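PDB 3DB2: putative NADPH-dependent oxidoreductase from Desulfitobacterium hafniense DCB-2, which probably catalyses an NADPH-dependent oxidation or reduction of a substrate not yet identified, as a member of the GFO/IDH/MocA family with a Rossmann-fold domain. Local coordinates for residues 14-19 with 94-99; 98-103 with 329-334; 108-113 with 322-327; 117-122 with 311-316; 307-312 with 318-323. One frame throughout, in Å; residues are numbered along the deposited sequence.

Contact 1. Residues 14-19 with 94-99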
# COMPACT_ATOMS: atom_id res chain seq x y z
N GLY C 14 17.68 -13.77 -26.60
CA GLY C 14 18.17 -12.78 -25.68
C GLY C 14 18.53 -13.35 -24.32
O GLY C 14 18.60 -14.53 -24.02
N ARG C 15 18.82 -12.47 -23.39
CA ARG C 15 19.17 -12.75 -22.01
C ARG C 15 18.19 -13.72 -21.38
O ARG C 15 18.59 -14.76 -20.87
CB ARG C 15 19.18 -11.40 -21.25
N TRP C 16 16.91 -13.37 -21.40
CA TRP C 16 15.89 -14.18 -20.73
C TRP C 16 15.83 -15.56 -21.33
O TRP C 16 15.59 -16.53 -20.62
CB TRP C 16 14.51 -13.47 -20.78
CG TRP C 16 13.58 -14.19 -19.84
CD1 TRP C 16 12.45 -14.88 -20.20
CD2 TRP C 16 13.71 -14.30 -18.41
NE1 TRP C 16 11.87 -15.41 -19.07
CE2 TRP C 16 12.62 -15.06 -17.97
CE3 TRP C 16 14.63 -13.81 -17.47
CZ2 TRP C 16 12.43 -15.36 -16.62
CZ3 TRP C 16 14.46 -14.10 -16.13
CH2 TRP C 16 13.35 -14.87 -15.73
N ALA C 17 16.09 -15.73 -22.64
CA ALA C 17 16.15 -17.09 -23.17
C ALA C 17 17.12 -18.00 -22.47
O ALA C 17 16.91 -19.20 -22.32
CB ALA C 17 16.53 -17.02 -24.65
N TYR C 18 18.27 -17.46 -22.04
CA TYR C 18 19.29 -18.23 -21.35
C TYR C 18 18.91 -18.51 -19.88
O TYR C 18 19.16 -19.56 -19.29
CB TYR C 18 20.61 -17.44 -21.39
CG TYR C 18 21.27 -17.36 -22.75
CD1 TYR C 18 20.81 -16.57 -23.78
CD2 TYR C 18 22.40 -18.13 -22.99
CE1 TYR C 18 21.44 -16.53 -25.02
CE2 TYR C 18 23.04 -18.10 -24.21
CZ TYR C 18 22.57 -17.30 -25.22
OH TYR C 18 23.25 -17.31 -26.42
N VAL C 19 18.34 -17.51 -19.22
CA VAL C 19 17.83 -17.76 -17.86
C VAL C 19 16.82 -18.89 -17.90
O VAL C 19 16.91 -19.75 -17.02
CB VAL C 19 17.22 -16.49 -17.27
CG1 VAL C 19 16.50 -16.71 -15.94
CG2 VAL C 19 18.34 -15.48 -17.07
N TYR C 94 4.67 -22.09 -25.29
CA TYR C 94 5.08 -21.36 -24.09
C TYR C 94 5.45 -19.95 -24.60
O TYR C 94 6.28 -19.77 -25.50
CB TYR C 94 6.15 -22.08 -23.27
CG TYR C 94 6.58 -21.24 -22.09
CD1 TYR C 94 7.60 -20.29 -22.18
CD2 TYR C 94 5.95 -21.38 -20.86
CE1 TYR C 94 8.00 -19.51 -21.14
CE2 TYR C 94 6.33 -20.59 -19.78
CZ TYR C 94 7.35 -19.68 -19.93
OH TYR C 94 7.76 -18.88 -18.89
N VAL C 95 4.87 -18.93 -23.98
CA VAL C 95 5.26 -17.56 -24.22
C VAL C 95 5.49 -16.85 -22.87
O VAL C 95 4.81 -17.08 -21.87
CB VAL C 95 4.29 -16.78 -25.12
CG1 VAL C 95 2.95 -16.52 -24.49
CG2 VAL C 95 4.90 -15.45 -25.57
N GLU C 96 6.52 -16.00 -22.85
CA GLU C 96 6.84 -15.27 -21.64
C GLU C 96 5.74 -14.24 -21.40
O GLU C 96 5.00 -13.81 -22.29
CB GLU C 96 8.13 -14.47 -21.70
CG GLU C 96 9.24 -15.12 -20.89
CD GLU C 96 8.84 -15.30 -19.43
OE1 GLU C 96 7.90 -14.66 -18.91
OE2 GLU C 96 9.50 -16.16 -18.81
N LYS C 97 5.64 -13.80 -20.15
CA LYS C 97 4.67 -12.83 -19.76
C LYS C 97 4.89 -11.39 -20.32
O LYS C 97 6.15 -11.19 -20.50
CB LYS C 97 4.48 -12.62 -18.26
CG LYS C 97 5.70 -12.76 -17.41
CD LYS C 97 6.84 -11.81 -17.72
CE LYS C 97 6.50 -10.39 -17.31
NZ LYS C 97 7.77 -9.74 -16.83
N PRO C 98 4.08 -10.35 -20.60
CA PRO C 98 2.60 -10.03 -20.73
C PRO C 98 2.40 -10.92 -21.97
O PRO C 98 3.38 -11.00 -22.73
CB PRO C 98 2.46 -8.57 -20.89
CG PRO C 98 3.77 -8.16 -21.48
CD PRO C 98 4.80 -9.08 -20.91
N ILE C 99 1.24 -11.50 -22.10
CA ILE C 99 0.81 -12.14 -23.35
C ILE C 99 1.12 -11.23 -24.52
O ILE C 99 1.60 -11.69 -25.57
CB ILE C 99 -0.67 -12.51 -23.26
CG1 ILE C 99 -1.19 -13.07 -24.59
CG2 ILE C 99 -1.56 -11.35 -22.85
CD1 ILE C 99 -2.49 -13.83 -24.40

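Contact 2. Residues 98-103 with 329-334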
# COMPACT_ATOMS: atom_id res chain seq x y z
N PRO C 98 4.08 -10.35 -20.60
CA PRO C 98 2.60 -10.03 -20.73
C PRO C 98 2.40 -10.92 -21.97
O PRO C 98 3.38 -11.00 -22.73
CB PRO C 98 2.46 -8.57 -20.89
CG PRO C 98 3.77 -8.16 -21.48
CD PRO C 98 4.80 -9.08 -20.91
N ILE C 99 1.24 -11.50 -22.10
CA ILE C 99 0.81 -12.14 -23.35
C ILE C 99 1.12 -11.23 -24.52
O ILE C 99 1.60 -11.69 -25.57
CB ILE C 99 -0.67 -12.51 -23.26
CG1 ILE C 99 -1.19 -13.07 -24.59
CG2 ILE C 99 -1.56 -11.35 -22.85
CD1 ILE C 99 -2.49 -13.83 -24.40
N SER C 100 0.89 -9.93 -24.35
CA SER C 100 1.22 -8.89 -25.30
C SER C 100 1.10 -7.54 -24.60
O SER C 100 0.70 -7.52 -23.44
CB SER C 100 0.26 -8.93 -26.49
OG SER C 100 -1.09 -8.69 -26.12
N VAL C 101 1.39 -6.43 -25.26
CA VAL C 101 1.05 -5.13 -24.66
C VAL C 101 -0.18 -4.52 -25.30
O VAL C 101 -0.75 -3.54 -24.78
CB VAL C 101 2.26 -4.19 -24.69
CG1 VAL C 101 3.20 -4.66 -23.58
CG2 VAL C 101 2.99 -4.16 -26.02
N SER C 102 -0.70 -5.05 -26.42
CA SER C 102 -1.95 -4.46 -26.91
C SER C 102 -3.10 -5.46 -26.85
O SER C 102 -2.96 -6.68 -26.95
CB SER C 102 -1.78 -3.93 -28.32
OG SER C 102 -2.18 -4.92 -29.26
N LEU C 103 -4.32 -4.95 -26.68
CA LEU C 103 -5.47 -5.84 -26.60
C LEU C 103 -5.65 -6.65 -27.89
O LEU C 103 -5.98 -7.83 -27.86
CB LEU C 103 -6.71 -5.01 -26.29
CG LEU C 103 -8.01 -5.78 -26.05
CD1 LEU C 103 -7.91 -6.70 -24.85
CD2 LEU C 103 -9.19 -4.84 -25.86
N ARG C 329 -6.65 -11.19 -19.09
CA ARG C 329 -7.22 -10.46 -17.97
C ARG C 329 -6.14 -9.68 -17.22
O ARG C 329 -6.41 -8.60 -16.72
CB ARG C 329 -7.92 -11.38 -16.98
CG ARG C 329 -9.43 -11.50 -17.13
CD ARG C 329 -10.08 -11.93 -15.83
NE ARG C 329 -11.31 -11.21 -15.52
CZ ARG C 329 -11.45 -10.09 -14.84
NH1 ARG C 329 -10.39 -9.46 -14.33
NH2 ARG C 329 -12.67 -9.59 -14.66
N ASN C 330 -4.94 -10.25 -17.18
CA ASN C 330 -3.83 -9.52 -16.53
C ASN C 330 -3.46 -8.28 -17.31
O ASN C 330 -3.24 -7.17 -16.79
CB ASN C 330 -2.61 -10.45 -16.37
CG ASN C 330 -2.82 -11.56 -15.37
OD1 ASN C 330 -3.72 -11.44 -14.54
ND2 ASN C 330 -1.99 -12.60 -15.47
N LEU C 331 -3.37 -8.37 -18.64
CA LEU C 331 -3.08 -7.21 -19.46
C LEU C 331 -4.16 -6.13 -19.35
O LEU C 331 -3.88 -4.94 -19.34
CB LEU C 331 -3.03 -7.60 -20.94
CG LEU C 331 -2.87 -6.46 -21.98
CD1 LEU C 331 -1.56 -5.71 -21.68
CD2 LEU C 331 -2.94 -7.04 -23.39
N ALA C 332 -5.41 -6.59 -19.28
CA ALA C 332 -6.57 -5.70 -19.17
C ALA C 332 -6.49 -4.84 -17.91
O ALA C 332 -6.90 -3.68 -17.92
CB ALA C 332 -7.83 -6.54 -19.15
N VAL C 333 -5.95 -5.36 -16.82
CA VAL C 333 -5.73 -4.53 -15.64
C VAL C 333 -4.78 -3.38 -15.96
O VAL C 333 -4.99 -2.22 -15.60
CB VAL C 333 -5.22 -5.37 -14.46
CG1 VAL C 333 -4.88 -4.60 -13.21
CG2 VAL C 333 -6.31 -6.40 -14.09
N VAL C 334 -3.68 -3.70 -16.67
CA VAL C 334 -2.70 -2.69 -17.05
C VAL C 334 -3.38 -1.67 -17.97
O VAL C 334 -3.18 -0.47 -17.76
CB VAL C 334 -1.45 -3.30 -17.69
CG1 VAL C 334 -0.49 -2.20 -18.17
CG2 VAL C 334 -0.69 -4.21 -16.73

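Contact 3. Residues 108-113 with 322-327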
# COMPACT_ATOMS: atom_id res chain seq x y z
N ARG C 108 -5.70 -11.76 -30.77
CA ARG C 108 -5.24 -12.62 -31.86
C ARG C 108 -4.72 -13.93 -31.28
O ARG C 108 -4.91 -14.96 -31.88
CB ARG C 108 -4.16 -11.91 -32.67
CG ARG C 108 -4.76 -11.02 -33.76
CD ARG C 108 -3.74 -10.02 -34.29
NE ARG C 108 -2.58 -10.69 -34.88
CZ ARG C 108 -1.47 -10.08 -35.25
NH1 ARG C 108 -1.37 -8.76 -35.09
NH2 ARG C 108 -0.46 -10.77 -35.78
N ILE C 109 -4.09 -13.87 -30.11
CA ILE C 109 -3.45 -15.04 -29.54
C ILE C 109 -4.50 -15.97 -28.98
O ILE C 109 -4.49 -17.19 -29.12
CB ILE C 109 -2.42 -14.61 -28.49
CG1 ILE C 109 -1.24 -13.83 -29.07
CG2 ILE C 109 -1.97 -15.80 -27.69
CD1 ILE C 109 -0.48 -13.05 -28.02
N ASP C 110 -5.50 -15.42 -28.30
CA ASP C 110 -6.61 -16.27 -27.82
C ASP C 110 -7.26 -16.97 -29.01
O ASP C 110 -7.56 -18.17 -28.98
CB ASP C 110 -7.57 -15.39 -27.04
CG ASP C 110 -8.64 -16.12 -26.26
OD1 ASP C 110 -8.45 -17.29 -25.85
OD2 ASP C 110 -9.72 -15.51 -26.06
N GLN C 111 -7.46 -16.24 -30.10
CA GLN C 111 -8.19 -16.80 -31.24
C GLN C 111 -7.45 -17.93 -31.94
O GLN C 111 -7.99 -19.00 -32.25
CB GLN C 111 -8.44 -15.64 -32.20
CG GLN C 111 -8.88 -16.14 -33.58
CD GLN C 111 -10.36 -16.42 -33.65
OE1 GLN C 111 -11.06 -16.46 -32.64
NE2 GLN C 111 -10.82 -16.63 -34.89
N VAL C 112 -6.15 -17.70 -32.17
CA VAL C 112 -5.37 -18.76 -32.86
C VAL C 112 -5.19 -19.98 -32.00
O VAL C 112 -5.08 -21.10 -32.52
CB VAL C 112 -4.05 -18.17 -33.37
CG1 VAL C 112 -3.01 -18.05 -32.26
CG2 VAL C 112 -3.47 -19.01 -34.52
N ILE C 113 -5.14 -19.85 -30.67
CA ILE C 113 -5.10 -21.01 -29.79
C ILE C 113 -6.45 -21.72 -29.81
O ILE C 113 -6.52 -22.95 -29.88
CB ILE C 113 -4.73 -20.63 -28.35
CG1 ILE C 113 -3.35 -19.96 -28.21
CG2 ILE C 113 -4.81 -21.81 -27.37
CD1 ILE C 113 -2.17 -20.66 -28.82
N ILE C 322 -2.41 -21.02 -16.81
CA ILE C 322 -2.60 -19.66 -17.23
C ILE C 322 -2.74 -19.58 -18.75
O ILE C 322 -1.73 -19.40 -19.45
CB ILE C 322 -1.47 -18.69 -16.85
CG1 ILE C 322 -0.90 -18.86 -15.45
CG2 ILE C 322 -1.98 -17.28 -17.04
CD1 ILE C 322 0.18 -17.86 -15.08
N GLY C 323 -3.97 -19.71 -19.19
CA GLY C 323 -4.33 -19.64 -20.60
C GLY C 323 -4.38 -18.21 -21.12
O GLY C 323 -4.08 -17.24 -20.43
N ALA C 324 -4.77 -18.11 -22.40
CA ALA C 324 -4.86 -16.86 -23.15
C ALA C 324 -5.86 -15.91 -22.50
O ALA C 324 -5.59 -14.72 -22.44
CB ALA C 324 -5.25 -17.11 -24.60
N GLU C 325 -6.97 -16.45 -22.02
CA GLU C 325 -8.00 -15.61 -21.41
C GLU C 325 -7.51 -14.97 -20.12
O GLU C 325 -7.62 -13.76 -19.91
CB GLU C 325 -9.22 -16.47 -21.12
CG GLU C 325 -10.58 -15.82 -21.21
CD GLU C 325 -11.63 -16.92 -21.04
OE1 GLU C 325 -11.81 -17.40 -19.90
OE2 GLU C 325 -12.23 -17.29 -22.08
N ALA C 326 -6.97 -15.80 -19.25
CA ALA C 326 -6.43 -15.42 -17.96
C ALA C 326 -5.31 -14.41 -18.18
O ALA C 326 -5.26 -13.38 -17.51
CB ALA C 326 -5.98 -16.64 -17.19
N SER C 327 -4.42 -14.69 -19.13
CA SER C 327 -3.32 -13.75 -19.40
C SER C 327 -3.85 -12.41 -19.87
O SER C 327 -3.36 -11.35 -19.46
CB SER C 327 -2.36 -14.32 -20.44
OG SER C 327 -1.89 -15.59 -20.04

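Contact 4. Residues 117-122 with 311-316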
# COMPACT_ATOMS: atom_id res chain seq x y z
N GLY C 117 -6.18 -25.32 -31.30
CA GLY C 117 -6.30 -26.29 -30.23
C GLY C 117 -5.02 -26.75 -29.60
O GLY C 117 -4.99 -27.74 -28.86
N VAL C 118 -3.89 -26.08 -29.85
CA VAL C 118 -2.65 -26.39 -29.14
C VAL C 118 -2.71 -25.92 -27.69
O VAL C 118 -3.48 -25.03 -27.34
CB VAL C 118 -1.46 -25.75 -29.89
CG1 VAL C 118 -1.42 -26.30 -31.31
CG2 VAL C 118 -1.55 -24.25 -29.95
N LYS C 119 -1.99 -26.52 -26.79
CA LYS C 119 -1.67 -26.16 -25.45
C LYS C 119 -0.95 -24.81 -25.47
O LYS C 119 -0.12 -24.49 -26.33
CB LYS C 119 -0.80 -27.17 -24.73
CG LYS C 119 -1.38 -28.58 -24.71
CD LYS C 119 -2.90 -28.57 -24.61
CE LYS C 119 -3.37 -29.97 -24.21
NZ LYS C 119 -4.76 -29.94 -23.67
N PHE C 120 -1.28 -24.00 -24.48
CA PHE C 120 -0.75 -22.65 -24.34
C PHE C 120 -0.51 -22.34 -22.87
O PHE C 120 -1.47 -22.55 -22.12
CB PHE C 120 -1.72 -21.67 -24.96
CG PHE C 120 -1.36 -20.21 -24.74
CD1 PHE C 120 -0.51 -19.60 -25.64
CD2 PHE C 120 -1.84 -19.47 -23.66
CE1 PHE C 120 -0.13 -18.29 -25.44
CE2 PHE C 120 -1.46 -18.16 -23.46
CZ PHE C 120 -0.61 -17.58 -24.36
N LEU C 121 0.66 -21.81 -22.56
CA LEU C 121 0.95 -21.20 -21.25
C LEU C 121 1.60 -19.85 -21.51
O LEU C 121 2.55 -19.69 -22.28
CB LEU C 121 1.76 -22.11 -20.35
CG LEU C 121 2.13 -21.63 -18.95
CD1 LEU C 121 0.89 -21.47 -18.07
CD2 LEU C 121 3.11 -22.57 -18.26
N CYS C 122 1.09 -18.81 -20.83
CA CYS C 122 1.77 -17.52 -20.77
C CYS C 122 2.44 -17.45 -19.41
O CYS C 122 1.77 -17.40 -18.38
CB CYS C 122 0.81 -16.36 -21.01
SG CYS C 122 1.66 -14.77 -20.92
N ALA C 311 4.63 -29.52 -20.89
CA ALA C 311 5.02 -30.86 -21.26
C ALA C 311 4.09 -31.89 -20.63
O ALA C 311 3.69 -32.82 -21.32
CB ALA C 311 6.44 -31.21 -20.82
N ASP C 312 3.77 -31.68 -19.35
CA ASP C 312 2.83 -32.58 -18.68
C ASP C 312 1.48 -32.58 -19.38
O ASP C 312 0.89 -33.64 -19.60
CB ASP C 312 2.66 -32.20 -17.21
CG ASP C 312 3.80 -32.71 -16.35
OD1 ASP C 312 4.75 -33.30 -16.89
OD2 ASP C 312 3.76 -32.52 -15.12
N VAL C 313 0.95 -31.39 -19.72
CA VAL C 313 -0.31 -31.39 -20.45
C VAL C 313 -0.21 -31.83 -21.90
O VAL C 313 -1.20 -32.29 -22.49
CB VAL C 313 -0.99 -30.00 -20.36
CG1 VAL C 313 -1.20 -29.71 -18.88
CG2 VAL C 313 -0.19 -28.95 -21.08
N ILE C 314 0.95 -31.74 -22.53
CA ILE C 314 1.04 -32.31 -23.89
C ILE C 314 1.01 -33.83 -23.80
O ILE C 314 0.32 -34.46 -24.60
CB ILE C 314 2.29 -31.84 -24.65
CG1 ILE C 314 2.20 -30.40 -25.19
CG2 ILE C 314 2.68 -32.73 -25.83
CD1 ILE C 314 3.61 -29.82 -25.39
N ARG C 315 1.71 -34.42 -22.84
CA ARG C 315 1.81 -35.87 -22.75
C ARG C 315 0.57 -36.50 -22.12
O ARG C 315 0.17 -37.59 -22.52
CB ARG C 315 3.05 -36.30 -21.98
CG ARG C 315 4.37 -36.07 -22.71
CD ARG C 315 4.80 -37.29 -23.53
NE ARG C 315 6.01 -37.08 -24.31
CZ ARG C 315 6.10 -36.50 -25.49
NH1 ARG C 315 5.01 -36.04 -26.08
NH2 ARG C 315 7.23 -36.32 -26.17
N ASN C 316 -0.03 -35.83 -21.14
CA ASN C 316 -1.03 -36.44 -20.28
C ASN C 316 -2.41 -35.82 -20.42
O ASN C 316 -3.38 -36.29 -19.82
CB ASN C 316 -0.63 -36.35 -18.81
CG ASN C 316 0.73 -36.91 -18.44
OD1 ASN C 316 1.21 -37.89 -19.01
ND2 ASN C 316 1.40 -36.32 -17.45

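Contact 5. Residues 307-312 with 318-323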
# COMPACT_ATOMS: atom_id res chain seq x y z
N VAL C 307 7.52 -24.50 -17.43
CA VAL C 307 7.74 -25.17 -18.72
C VAL C 307 7.34 -26.63 -18.66
O VAL C 307 6.70 -27.18 -19.57
CB VAL C 307 9.21 -24.97 -19.17
CG1 VAL C 307 9.44 -25.55 -20.56
CG2 VAL C 307 9.58 -23.48 -19.13
N GLU C 308 7.68 -27.32 -17.57
CA GLU C 308 7.33 -28.71 -17.35
C GLU C 308 5.82 -28.97 -17.35
O GLU C 308 5.37 -30.05 -17.75
CB GLU C 308 7.88 -29.24 -16.01
CG GLU C 308 9.38 -29.56 -16.11
CD GLU C 308 9.93 -30.01 -14.77
OE1 GLU C 308 9.30 -29.77 -13.71
OE2 GLU C 308 11.02 -30.61 -14.75
N GLU C 309 5.04 -27.99 -16.91
CA GLU C 309 3.60 -28.11 -16.87
C GLU C 309 3.07 -28.23 -18.31
O GLU C 309 2.11 -28.92 -18.63
CB GLU C 309 2.97 -26.88 -16.22
CG GLU C 309 1.51 -26.64 -16.53
CD GLU C 309 0.84 -25.72 -15.52
OE1 GLU C 309 0.77 -26.07 -14.32
OE2 GLU C 309 0.42 -24.63 -15.93
N VAL C 310 3.71 -27.50 -19.23
CA VAL C 310 3.20 -27.58 -20.61
C VAL C 310 3.44 -29.00 -21.15
O VAL C 310 2.57 -29.59 -21.77
CB VAL C 310 3.80 -26.53 -21.54
CG1 VAL C 310 3.16 -26.59 -22.93
CG2 VAL C 310 3.60 -25.13 -20.97
N ALA C 311 4.63 -29.52 -20.89
CA ALA C 311 5.02 -30.86 -21.26
C ALA C 311 4.09 -31.89 -20.63
O ALA C 311 3.69 -32.82 -21.32
CB ALA C 311 6.44 -31.21 -20.82
N ASP C 312 3.77 -31.68 -19.35
CA ASP C 312 2.83 -32.58 -18.68
C ASP C 312 1.48 -32.58 -19.38
O ASP C 312 0.89 -33.64 -19.60
CB ASP C 312 2.66 -32.20 -17.21
CG ASP C 312 3.80 -32.71 -16.35
OD1 ASP C 312 4.75 -33.30 -16.89
OD2 ASP C 312 3.76 -32.52 -15.12
N GLY C 318 -5.12 -32.21 -20.53
CA GLY C 318 -5.47 -31.17 -19.60
C GLY C 318 -5.05 -29.79 -20.09
O GLY C 318 -4.61 -29.56 -21.21
N GLU C 319 -5.20 -28.81 -19.20
CA GLU C 319 -5.00 -27.41 -19.48
C GLU C 319 -3.89 -26.90 -18.56
O GLU C 319 -3.75 -27.32 -17.42
CB GLU C 319 -6.23 -26.56 -19.21
N THR C 320 -3.12 -25.94 -19.06
CA THR C 320 -2.12 -25.29 -18.20
C THR C 320 -2.79 -24.32 -17.25
O THR C 320 -4.01 -24.09 -17.36
CB THR C 320 -1.09 -24.51 -19.03
OG1 THR C 320 -1.78 -23.36 -19.56
CG2 THR C 320 -0.54 -25.39 -20.12
N GLU C 321 -2.04 -23.73 -16.30
CA GLU C 321 -2.71 -22.93 -15.29
C GLU C 321 -3.09 -21.54 -15.78
O GLU C 321 -3.99 -20.94 -15.18
CB GLU C 321 -1.85 -22.79 -14.03
CG GLU C 321 -2.66 -22.37 -12.81
CD GLU C 321 -1.82 -22.37 -11.54
OE1 GLU C 321 -0.85 -23.15 -11.44
OE2 GLU C 321 -2.11 -21.58 -10.64
N ILE C 322 -2.41 -21.02 -16.81
CA ILE C 322 -2.60 -19.66 -17.23
C ILE C 322 -2.74 -19.58 -18.75
O ILE C 322 -1.73 -19.40 -19.45
CB ILE C 322 -1.47 -18.69 -16.85
CG1 ILE C 322 -0.90 -18.86 -15.45
CG2 ILE C 322 -1.98 -17.28 -17.04
CD1 ILE C 322 0.18 -17.86 -15.08
N GLY C 323 -3.97 -19.71 -19.19
CA GLY C 323 -4.33 -19.64 -20.60
C GLY C 323 -4.38 -18.21 -21.12
O GLY C 323 -4.08 -17.24 -20.43

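Contact 1. Residues 14-19 with 94-99
Trp16 and Glu96 meet where the first helix of the Rossmann fold looks across to the end of strand 92-96. Gly14 and Ala17 fit the GxGxxA pattern of a dinucleotide-binding turn, with Gly14 as N-cap of helix 15-24, and Glu96-Lys97-Pro98 matches the Glu-Lys-Pro motif known from GFO/IDH/MocA enzymes; the peptide before Pro98 is cis. The polar part is one hydrogen bond, Trp16 NE1 to Glu96 OE2. At 2.5 Å it is very short, so its exact length is doubtful, although the carboxylate oxygen does sit at the indole edge, near the ring plane. Indole and carboxylate are turned 74° against each other. With its CG anti to the backbone N, Trp16 swings the pyrrole edge out from the helix toward the strand.

Packing fills in around this bond. Val19 CB lies over the rim of one indole face, 3.6 Å above the ring plane, and Trp16 also touches Thr73. Within its own segment, Glu96 is tied back to the chain: the bend at chi2 turns the carboxylate so that its second oxygen, OE1, takes the backbone N of Lys97 on its anti side, somewhat out of the carboxylate plane, at 2.7 Å.

Contact 2. Residues 98-103 with 329-334
Leu331 pushes its two methyl groups into the curve of the loop 98-103, which leads from strand 92-96 of the Rossmann sheet into helix 103-116. Its CG lies anti to the backbone N (chi1 174°), which carries the isobutyl group straight out from helix 324-343. CD1 then rests against Ser100 O at 3.4 Å and more loosely against Val101 O, while CD2 reaches Ser102 O at 3.6 Å and Ser100 OG at 3.7 Å. Further back, Ile99 CG2 stands 4.5 Å from Leu331 CB.

The loop keeps its bend partly through Ser100, whose OG sits between its own backbone N and carbonyl carbon (chi1 63°) and from there donates to Ser102 O at 2.9 Å, tilted from the carbonyl plane. Ser102 in turn is the N-cap of helix 103-116, with a weak bond to His105 N. Ala106 of that helix also touches Leu331. Cutting Leu331 back to an alanine here would probably open a gap inside the loop and leave it free to shift against helix 324-343. Across the two segments the chemistry is van der Waals packing, largely of methyls on carbonyl oxygens, and it buries Ser100 O without a polar partner in the model.

Contact 3. Residues 108-113 with 322-327
The carboxylate of Asp110 has Ala324 CB beside it, well off its plane and closest to OD1, at 3.4 Å. The same methyl stands 3.6 Å from Asp110 CA, so it fits against the root of the side chain as well as its end. The second carboxylate oxygen, OD2, has Lys114 nearby as a long, weak ion pair, and Glu325 OE2 lies 5.0 Å from it. Those two like charges probably repel mildly. Another flat group, the peptide carbonyl of Gly323, is met by Ser327 OG from above its plane at 2.8 Å, while Ser327 N donates to the same oxygen. Two bonds thus hold this carbonyl in the first turn of its helix.

Asp110 CG lies anti to the backbone N (chi1 -170°), which brings the carboxylate toward the start of helix 324-343, just past its N-cap Gly323. OD1 stays 4.2 Å from Glu325 N, too far for a bond, but a negative group beside a helix N terminus is likely to be mildly favoured. Because the residue opposite is an alanine, the backbones come close, with Asp110 CA 5.0 Å from Ala324 CA. Helix 103-116 and strand 120-123 belong to the Rossmann domain, and helix 324-343, from late in the chain, is laid against them. Arg108 and Val112 touch helix 79-88; Phe120 meets Ile109 and Ile113, Leu121 meets Ile322, and Cys122 meets Ser327.

Contact 4. Residues 117-122 with 311-316
Lys119 lays the start of its aliphatic chain on Val313 and Ile314, where helix 302-316 packs on the edge of the Rossmann sheet at strand 120-123. CG does most of the touching: it is 3.8 Å from Val313 CG2 and 4.0 Å from Ile314 CG1. The lysine crosses Val313 at a slant and slides past Ile314 in the opposite direction. Farther out, CE passes 3.6 Å from Val313 O, a carbonyl near the C-terminal end of its helix. The lysine's course comes from its first two torsions: CG stands anti to the carbonyl carbon (chi1 -56°), and a sharp bend at chi2 (-35°) turns the rest of the chain past Val313 O and on toward the loop after the helix. NZ is thereby delivered to Gly318 O, its hydrogen-bond partner in that loop.

One shell out, both sides have further partners. The backbone of Lys119 pairs with Ile93 of the neighbouring strand, and Leu121, two residues on, rests on Glu306, Glu309 and Val310. Phe120 between them points to the other side of the sheet. The helix is held by Arg315, in a salt bridge with Glu68, and by Asp312, paired with Lys29, while Ile314 reaches Val6 and His92. Val313 also leans on Thr320, and it keeps CG2 over the lysine, 4.1 Å from Lys119 CB.

Contact 5. Residues 307-312 with 318-323
The connection between helices 302-316 and 324-343 doubles back on itself here, and Glu309 and Val310 of the first helix catch Thr320 and Glu321 of the returning loop. Glu309 carries the polar half. Its CG is anti to the backbone N (chi1 160°) and the chain beyond stays extended, so the carboxylate reaches right across to the loop backbone. OE2 accepts from Glu321 N at 2.6 Å, with an N-H...O angle of 155°; the donor comes from above the carboxylate plane, 46° out of it. The same oxygen touches Thr320 CB and Glu321 CB, each at 3.5 Å, and the Glu309 and Thr320 side chains cross at about a right angle. The apolar half is a lighter touch, Val310 CG2 to Thr320 CG2 at 4.2 Å.

The two glutamates bring like charges together, Glu309 OE1 and Glu321 OE1 being 4.4 Å apart. Arginines probably offset this: Arg128 forms a salt bridge with Glu309 OE2, and Arg127 and Arg133 take the two oxygens of Glu321. A leucine in place of Glu309 would probably leave the Glu321 amide without its acceptor and Arg128 without its salt-bridge partner.

Strand 120-123 lies alongside, and the loop is stitched to it through Thr320 OG1 on Phe120 O and the backbone pairing of Ile322 with Cys122. Leu121 also touches Thr320 and Ile322, while on the helix's far flank Val307 meets Met20 and Tyr24 of helix 15-24.

Overall arrangement
From the N terminus, contact 1 closes a loop of about 75 residues within the Rossmann domain, from its first helix to strand 92-96. Pro98 and Ile99, at the end of that contact, open contact 2, whose return comes only at helix 324-343. Inside this long loop nest contact 3, then contact 4 within it; contact 5 is a short local closure that begins on the helix where contact 4 ends and finishes at Gly323, shared with contact 3. Contacts 4 and 5 lie about 5 Å apart, centre to centre. Contacts 2 to 4 lay the late helices 302-316 and 324-343 against the loop after strand 92-96, helix 103-116 and edge strand 120-123; contact 5 ties their connection together.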